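Local coordinates for protein phosphonopyruvate hydrolase (Variovorax sp., PDB 2DUA) that hydrolyses 3-phosphonopyruvate to pyruvate and phosphate, using a divalent metal ion such as magnesium, cobalt or manganese, at residues A[38-43]-A[77-82]; A[104-109]-A[151-156]. All coordinates share one frame; numbering follows the deposited sequence.

Contact 1 (A[38-43]-A[77-82]); sequences GIWGSG and PLIADI. With MG (magnesium ion), chain D; OXL (oxalate ion), chain C.
With CG opposite the backbone nitrogen in both, Trp-40 (chi1 165°) and Asp-81 (chi1 178°) lean together, the indole CH2 3.4 Å from Asp-81 CB and the ring and carboxylate planes 13° apart. Trp-40 NE1 donates to oxalate O1 over 2.9 Å, an acceptor that also receives the Ser-42 hydroxyl. Asp-81 OD2 binds the magnesium ion at 2.1 Å; oxalate, chelating through O2 and O3, and three waters complete six oxygen atoms. Gly-43 N, opening helix 43-49, reaches the same OD2 on its anti side at 3.0 Å, tilted out of the carboxylate plane, and helps to hold the group; OD1 accepts from Asp-83 N. Behind this site, which sits at their C-terminal ends, 38-41 and 78-81 are neighbouring parallel strands of the PEP mutase TIM barrel. Four backbone hydrogen bonds join them, the first from Ile-39 N to Pro-77 O, the last from Asp-81 N to Gly-41 O, its donor above the carbonyl plane. Replacing Trp-40 by an alanine would probably leave oxalate O1 without one donor and open a gap beside Asp-81 CB. Inside the barrel the Trp-40 and Ile-79 side chains cross at about a right angle; on the outward face Ile-39 CG2 meets Leu-78 CD1 at 3.7 Å.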
ATOM      1  N   GLY A  38      -6.000 -22.971  13.181  1.00  9.57           N
ATOM      2  CA  GLY A  38      -5.238 -21.925  12.528  1.00 12.10           C
ATOM      3  C   GLY A  38      -6.011 -21.256  11.388  1.00 10.78           C
ATOM      4  O   GLY A  38      -7.134 -21.648  11.056  1.00 10.96           O
ATOM      5  N   ILE A  39      -5.425 -20.194  10.835  1.00 10.89           N
ATOM      6  CA  ILE A  39      -6.021 -19.485   9.713  1.00  9.33           C
ATOM      7  C   ILE A  39      -5.211 -19.814   8.467  1.00 10.58           C
ATOM      8  O   ILE A  39      -3.987 -19.883   8.554  1.00 11.18           O
ATOM      9  CB  ILE A  39      -5.903 -17.947   9.885  1.00 11.53           C
ATOM     10  CG1 ILE A  39      -6.654 -17.497  11.143  1.00 11.29           C
ATOM     11  CG2 ILE A  39      -6.446 -17.209   8.610  1.00  8.68           C
ATOM     12  CD1 ILE A  39      -8.170 -17.967  11.253  1.00 10.89           C
ATOM     13  N   TRP A  40      -5.883 -19.972   7.313  1.00 10.70           N
ATOM     14  CA  TRP A  40      -5.217 -20.208   6.032  1.00  9.50           C
ATOM     15  C   TRP A  40      -5.346 -18.883   5.220  1.00 10.64           C
ATOM     16  O   TRP A  40      -6.448 -18.488   4.836  1.00 10.46           O
ATOM     17  CB  TRP A  40      -5.894 -21.406   5.320  1.00 10.33           C
ATOM     18  CG  TRP A  40      -5.602 -21.636   3.806  1.00  7.92           C
ATOM     19  CD1 TRP A  40      -6.546 -21.854   2.841  1.00  8.96           C
ATOM     20  CD2 TRP A  40      -4.315 -21.791   3.142  1.00  9.61           C
ATOM     21  NE1 TRP A  40      -5.946 -22.130   1.625  1.00  8.98           N
ATOM     22  CE2 TRP A  40      -4.580 -22.100   1.791  1.00  9.15           C
ATOM     23  CE3 TRP A  40      -2.971 -21.696   3.566  1.00 10.32           C
ATOM     24  CZ2 TRP A  40      -3.572 -22.317   0.871  1.00  8.73           C
ATOM     25  CZ3 TRP A  40      -1.956 -21.915   2.638  1.00  8.40           C
ATOM     26  CH2 TRP A  40      -2.261 -22.227   1.301  1.00  9.89           C
ATOM     27  N   GLY A  41      -4.220 -18.218   4.976  1.00  9.70           N
ATOM     28  CA  GLY A  41      -4.224 -16.956   4.240  1.00 10.29           C
ATOM     29  C   GLY A  41      -4.202 -17.283   2.762  1.00 10.83           C
ATOM     30  O   GLY A  41      -3.216 -17.108   2.088  1.00 10.60           O
ATOM     31  N   SER A  42      -5.352 -17.775   2.293  1.00 11.60           N
ATOM     32  CA  SER A  42      -5.588 -18.240   0.938  1.00 10.14           C
ATOM     33  C   SER A  42      -5.437 -17.192  -0.198  1.00 11.20           C
ATOM     34  O   SER A  42      -6.111 -16.124  -0.149  1.00  8.70           O
ATOM     35  CB  SER A  42      -7.019 -18.799   0.903  1.00  8.47           C
ATOM     36  OG  SER A  42      -7.296 -19.157  -0.419  1.00 10.43           O
ATOM     37  N   GLY A  43      -4.610 -17.492  -1.217  1.00  9.29           N
ATOM     38  CA  GLY A  43      -4.456 -16.547  -2.317  1.00 11.20           C
ATOM     39  C   GLY A  43      -5.742 -16.661  -3.120  1.00 10.78           C
ATOM     40  O   GLY A  43      -6.209 -15.712  -3.718  1.00 12.07           O
ATOM     41  N   PRO A  77      -2.187 -19.496  15.088  1.00 10.75           N
ATOM     42  CA  PRO A  77      -1.256 -19.416  13.955  1.00 11.07           C
ATOM     43  C   PRO A  77      -1.845 -19.162  12.563  1.00  9.55           C
ATOM     44  O   PRO A  77      -2.902 -19.670  12.191  1.00  9.04           O
ATOM     45  CB  PRO A  77      -0.522 -20.764  14.016  1.00 10.42           C
ATOM     46  CG  PRO A  77      -0.704 -21.198  15.445  1.00 11.18           C
ATOM     47  CD  PRO A  77      -2.112 -20.834  15.701  1.00 11.35           C
ATOM     48  N   LEU A  78      -1.102 -18.416  11.775  1.00  9.34           N
ATOM     49  CA  LEU A  78      -1.525 -18.102  10.426  1.00  8.23           C
ATOM     50  C   LEU A  78      -0.609 -18.826   9.440  1.00  9.61           C
ATOM     51  O   LEU A  78       0.619 -18.729   9.558  1.00  9.71           O
ATOM     52  CB  LEU A  78      -1.398 -16.578  10.150  1.00  7.74           C
ATOM     53  CG  LEU A  78      -1.490 -16.149   8.674  1.00  9.33           C
ATOM     54  CD1 LEU A  78      -2.893 -16.432   8.070  1.00  7.15           C
ATOM     55  CD2 LEU A  78      -1.270 -14.644   8.626  1.00  8.02           C
ATOM     56  N   ILE A  79      -1.203 -19.529   8.488  1.00  9.02           N
ATOM     57  CA  ILE A  79      -0.457 -20.234   7.444  1.00  9.97           C
ATOM     58  C   ILE A  79      -0.657 -19.411   6.157  1.00 10.27           C
ATOM     59  O   ILE A  79      -1.781 -19.287   5.669  1.00 11.61           O
ATOM     60  CB  ILE A  79      -1.018 -21.666   7.214  1.00 10.28           C
ATOM     61  CG1 ILE A  79      -0.959 -22.479   8.521  1.00 10.04           C
ATOM     62  CG2 ILE A  79      -0.202 -22.368   6.067  1.00  9.45           C
ATOM     63  CD1 ILE A  79      -1.527 -23.931   8.405  1.00 11.38           C
ATOM     64  N   ALA A  80       0.425 -18.846   5.614  1.00 10.38           N
ATOM     65  CA  ALA A  80       0.360 -17.996   4.411  1.00  9.71           C
ATOM     66  C   ALA A  80       0.594 -18.705   3.115  1.00 10.89           C
ATOM     67  O   ALA A  80       1.558 -19.440   2.952  1.00 10.86           O
ATOM     68  CB  ALA A  80       1.370 -16.818   4.514  1.00 11.47           C
ATOM     69  N   ASP A  81      -0.297 -18.484   2.161  1.00 10.23           N
ATOM     70  CA  ASP A  81      -0.150 -19.083   0.826  1.00 10.86           C
ATOM     71  C   ASP A  81       0.744 -18.148   0.021  1.00 11.78           C
ATOM     72  O   ASP A  81       0.342 -17.007  -0.243  1.00 12.42           O
ATOM     73  CB  ASP A  81      -1.530 -19.131   0.177  1.00 11.12           C
ATOM     74  CG  ASP A  81      -1.521 -19.684  -1.241  1.00 11.40           C
ATOM     75  OD1 ASP A  81      -0.470 -20.100  -1.816  1.00 11.04           O
ATOM     76  OD2 ASP A  81      -2.645 -19.670  -1.764  1.00 12.02           O
ATOM     77  N   ILE A  82       1.956 -18.571  -0.341  1.00 10.71           N
ATOM     78  CA  ILE A  82       2.786 -17.678  -1.142  1.00 11.60           C
ATOM     79  C   ILE A  82       2.954 -18.183  -2.591  1.00 12.91           C
ATOM     80  O   ILE A  82       3.932 -17.837  -3.302  1.00 13.92           O
ATOM     81  CB  ILE A  82       4.174 -17.391  -0.517  1.00  9.28           C
ATOM     82  CG1 ILE A  82       4.971 -18.652  -0.262  1.00 11.06           C
ATOM     83  CG2 ILE A  82       3.943 -16.657   0.824  1.00 13.43           C
ATOM     84  CD1 ILE A  82       6.510 -18.352   0.035  1.00 12.57           C
TER
HETATM   85 MG    MG D 292      -3.518 -20.479  -3.492  1.00 22.64          MG
HETATM   86  C1  OXL C 291      -5.668 -21.476  -1.915  1.00 23.25           C
HETATM   87  C2  OXL C 291      -4.906 -22.695  -2.246  1.00 23.69           C
HETATM   88  O1  OXL C 291      -6.659 -21.559  -1.078  1.00 19.86           O
HETATM   89  O2  OXL C 291      -3.780 -22.561  -2.815  1.00 24.47           O
HETATM   90  O3  OXL C 291      -5.296 -20.417  -2.461  1.00 19.68           O
HETATM   91  O4  OXL C 291      -5.377 -23.809  -1.933  1.00 25.03           O
HETATM   92  O   HOH W   1      -1.413 -20.916  -4.146  1.00 16.05           O
HETATM   93  O   HOH W   2      -3.179 -18.522  -4.562  1.00 20.62           O
HETATM   94  O   HOH W   3      -4.215 -21.105  -5.422  1.00 15.56           O

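Contact 2 (A[104-109]-A[151-156]); sequences ASAIVM and VVIARV. With OXL (oxalate ion), chain C.
Ala-106 and Val-108 meet Val-151 and Ile-153 on the tighter face of these two parallel strands. Ala-106 and Val-151 come closest, CB to CB at 3.7 Å, while Ile-153 is the residue most covered: CG2 of Val-108 lies 3.8 Å from CB of Ile-153 and also touches its CD1, the two side chains slanting across each other. With CG1 opposite the carbonyl carbon (chi1 -58°) and the chain extended beyond it (chi2 169°), CD1 of Ile-153 comes beside the valine methyl. Five backbone hydrogen bonds run the length of the pair, beginning with Val-151 N to Ser-105 O and ending with Arg-155 N to Met-109 O at 2.8 Å.

The other face is held more loosely. Ile-107 and Val-152 run alongside each other in the same direction and meet through CD1 and CG1 at 3.9 Å, while Met-109 keeps its side chain 4.4 Å or more from strand 151-156. Toward the ligand the contact thins further: Val-108 CG1 still reaches Arg-155 CB at 4.0 Å, but beyond it the arginine chain runs extended from CG to NE and leaves its neighbour strand behind. Its NH1 donates to oxalate O4 at 3.1 Å, and NE forms a salt bridge with Glu-157, which should help to fix the guanidinium group in its substrate-binding position.

In the TIM barrel, strand 78-81 flanks 106-109 on the side away from 151-156, and Ile-79 packs on both Val-108 and Ile-153. Leu-7 of helix 3-13 touches Ala-106, whereas helix 131-144 covers the outward face, with Ile-138 against Met-109 and Ala-154 and Thr-142 against Val-152.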
ATOM      1  N   ALA A 104       3.057 -14.325  10.138  1.00  9.42           N
ATOM      2  CA  ALA A 104       2.661 -15.670   9.712  1.00  8.18           C
ATOM      3  C   ALA A 104       3.544 -16.695  10.411  1.00 11.34           C
ATOM      4  O   ALA A 104       4.755 -16.449  10.628  1.00 10.47           O
ATOM      5  CB  ALA A 104       2.843 -15.811   8.185  1.00  9.10           C
ATOM      6  N   SER A 105       2.956 -17.827  10.773  1.00 10.64           N
ATOM      7  CA  SER A 105       3.703 -18.897  11.403  1.00 11.64           C
ATOM      8  C   SER A 105       4.196 -19.946  10.394  1.00 11.77           C
ATOM      9  O   SER A 105       5.015 -20.836  10.736  1.00 12.98           O
ATOM     10  CB  SER A 105       2.862 -19.575  12.464  1.00  8.70           C
ATOM     11  OG  SER A 105       2.708 -18.742  13.605  1.00 11.05           O
ATOM     12  N   ALA A 106       3.677 -19.871   9.174  1.00 11.08           N
ATOM     13  CA  ALA A 106       4.097 -20.808   8.138  1.00 11.01           C
ATOM     14  C   ALA A 106       3.800 -20.248   6.763  1.00 10.17           C
ATOM     15  O   ALA A 106       2.966 -19.358   6.602  1.00 10.06           O
ATOM     16  CB  ALA A 106       3.358 -22.156   8.284  1.00 10.40           C
ATOM     17  N   ILE A 107       4.509 -20.782   5.775  1.00 10.98           N
ATOM     18  CA  ILE A 107       4.215 -20.441   4.395  1.00 11.80           C
ATOM     19  C   ILE A 107       4.017 -21.740   3.655  1.00 11.25           C
ATOM     20  O   ILE A 107       4.540 -22.788   4.068  1.00 12.25           O
ATOM     21  CB  ILE A 107       5.334 -19.562   3.707  1.00 12.54           C
ATOM     22  CG1 ILE A 107       6.737 -20.178   3.879  1.00 13.79           C
ATOM     23  CG2 ILE A 107       5.237 -18.133   4.268  1.00 11.24           C
ATOM     24  CD1 ILE A 107       7.083 -21.184   2.751  1.00 17.41           C
ATOM     25  N   VAL A 108       3.205 -21.684   2.601  1.00 11.43           N
ATOM     26  CA  VAL A 108       2.978 -22.816   1.690  1.00 11.56           C
ATOM     27  C   VAL A 108       3.437 -22.334   0.299  1.00  9.93           C
ATOM     28  O   VAL A 108       2.996 -21.296  -0.176  1.00 11.21           O
ATOM     29  CB  VAL A 108       1.527 -23.201   1.621  1.00 11.46           C
ATOM     30  CG1 VAL A 108       1.338 -24.238   0.529  1.00 11.75           C
ATOM     31  CG2 VAL A 108       1.080 -23.743   3.020  1.00 11.51           C
ATOM     32  N   MET A 109       4.357 -23.070  -0.307  1.00  9.85           N
ATOM     33  CA  MET A 109       4.941 -22.738  -1.598  1.00 10.96           C
ATOM     34  C   MET A 109       4.808 -23.980  -2.480  1.00 10.94           C
ATOM     35  O   MET A 109       5.116 -25.072  -2.062  1.00 11.41           O
ATOM     36  CB  MET A 109       6.423 -22.340  -1.416  1.00 10.76           C
ATOM     37  CG  MET A 109       7.062 -21.811  -2.646  1.00 11.63           C
ATOM     38  SD  MET A 109       8.761 -21.146  -2.433  1.00 16.38           S
ATOM     39  CE  MET A 109       9.532 -22.328  -1.453  1.00 11.84           C
ATOM     40  N   VAL A 151       7.335 -22.449  10.099  1.00 13.94           N
ATOM     41  CA  VAL A 151       7.181 -23.656   9.300  1.00 11.74           C
ATOM     42  C   VAL A 151       7.154 -23.480   7.774  1.00 11.56           C
ATOM     43  O   VAL A 151       6.434 -22.659   7.226  1.00  9.37           O
ATOM     44  CB  VAL A 151       5.873 -24.445   9.824  1.00 11.03           C
ATOM     45  CG1 VAL A 151       5.528 -25.632   8.930  1.00 11.57           C
ATOM     46  CG2 VAL A 151       6.110 -24.920  11.276  1.00 12.53           C
ATOM     47  N   VAL A 152       7.942 -24.285   7.074  1.00 11.90           N
ATOM     48  CA  VAL A 152       7.966 -24.199   5.604  1.00 10.34           C
ATOM     49  C   VAL A 152       7.238 -25.423   5.047  1.00 11.01           C
ATOM     50  O   VAL A 152       7.657 -26.539   5.272  1.00  9.49           O
ATOM     51  CB  VAL A 152       9.436 -24.154   5.107  1.00 12.44           C
ATOM     52  CG1 VAL A 152       9.466 -24.160   3.563  1.00 12.16           C
ATOM     53  CG2 VAL A 152      10.113 -22.924   5.670  1.00 10.80           C
ATOM     54  N   ILE A 153       6.115 -25.212   4.348  1.00 10.78           N
ATOM     55  CA  ILE A 153       5.344 -26.304   3.809  1.00  9.03           C
ATOM     56  C   ILE A 153       5.500 -26.297   2.288  1.00 10.35           C
ATOM     57  O   ILE A 153       5.308 -25.289   1.663  1.00 11.09           O
ATOM     58  CB  ILE A 153       3.842 -26.165   4.150  1.00  9.84           C
ATOM     59  CG1 ILE A 153       3.651 -26.097   5.675  1.00 10.46           C
ATOM     60  CG2 ILE A 153       3.016 -27.356   3.539  1.00 10.44           C
ATOM     61  CD1 ILE A 153       2.252 -25.697   6.142  1.00 11.05           C
ATOM     62  N   ALA A 154       5.928 -27.423   1.727  1.00 10.72           N
ATOM     63  CA  ALA A 154       6.104 -27.577   0.278  1.00 10.23           C
ATOM     64  C   ALA A 154       4.873 -28.292  -0.281  1.00 11.37           C
ATOM     65  O   ALA A 154       4.488 -29.399   0.146  1.00 11.17           O
ATOM     66  CB  ALA A 154       7.377 -28.419  -0.045  1.00 10.13           C
ATOM     67  N   ARG A 155       4.271 -27.647  -1.262  1.00 11.18           N
ATOM     68  CA  ARG A 155       3.076 -28.165  -1.908  1.00 12.41           C
ATOM     69  C   ARG A 155       3.451 -28.840  -3.212  1.00 12.91           C
ATOM     70  O   ARG A 155       4.021 -28.212  -4.121  1.00 12.35           O
ATOM     71  CB  ARG A 155       2.114 -27.029  -2.194  1.00 11.07           C
ATOM     72  CG  ARG A 155       0.919 -27.495  -2.992  1.00 14.93           C
ATOM     73  CD  ARG A 155      -0.128 -26.383  -2.940  1.00 17.29           C
ATOM     74  NE  ARG A 155      -1.316 -26.768  -3.689  1.00 21.22           N
ATOM     75  CZ  ARG A 155      -2.552 -26.337  -3.391  1.00 24.41           C
ATOM     76  NH1 ARG A 155      -2.761 -25.487  -2.368  1.00 23.29           N
ATOM     77  NH2 ARG A 155      -3.591 -26.803  -4.090  1.00 25.13           N
ATOM     78  N   VAL A 156       3.142 -30.133  -3.291  1.00 13.38           N
ATOM     79  CA  VAL A 156       3.472 -30.965  -4.470  1.00 13.83           C
ATOM     80  C   VAL A 156       2.254 -31.000  -5.439  1.00 14.82           C
ATOM     81  O   VAL A 156       1.160 -31.484  -5.077  1.00 12.86           O
ATOM     82  CB  VAL A 156       3.832 -32.439  -3.993  1.00 13.35           C
ATOM     83  CG1 VAL A 156       4.018 -33.403  -5.229  1.00 15.01           C
ATOM     84  CG2 VAL A 156       5.120 -32.416  -3.126  1.00 12.96           C
TER
HETATM   85  C1  OXL C 291      -5.668 -21.476  -1.915  1.00 23.25           C
HETATM   86  C2  OXL C 291      -4.906 -22.695  -2.246  1.00 23.69           C
HETATM   87  O1  OXL C 291      -6.659 -21.559  -1.078  1.00 19.86           O
HETATM   88  O2  OXL C 291      -3.780 -22.561  -2.815  1.00 24.47           O
HETATM   89  O3  OXL C 291      -5.296 -20.417  -2.461  1.00 19.68           O
HETATM   90  O4  OXL C 291      -5.377 -23.809  -1.933  1.00 25.03           O

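Contacts 1 and 2 are consecutive parts of one closed sheet, their centres 9 Å apart, joined where strand 78-81 runs beside 106-110. Ala-80 N lies 2.8 Å from Ala-106 O, and Leu-78 O is equally close to Ser-105 N, both probable hydrogen bonds. Within the barrel Val-108 CG2 links the two, lying 3.6 Å from Trp-40 CZ3 and likewise from Ile-79 CG2. The oxalate is shared: contact 1 supplies the metal ligand and donors to O1, contact 2 an arginine to O4 at the other carboxylate. Phe-44 N adds another hydrogen bond, and the nearest atoms of Gly-43 and the side chain of Asp-54, the inferred nucleophile, are about 4 Å apart.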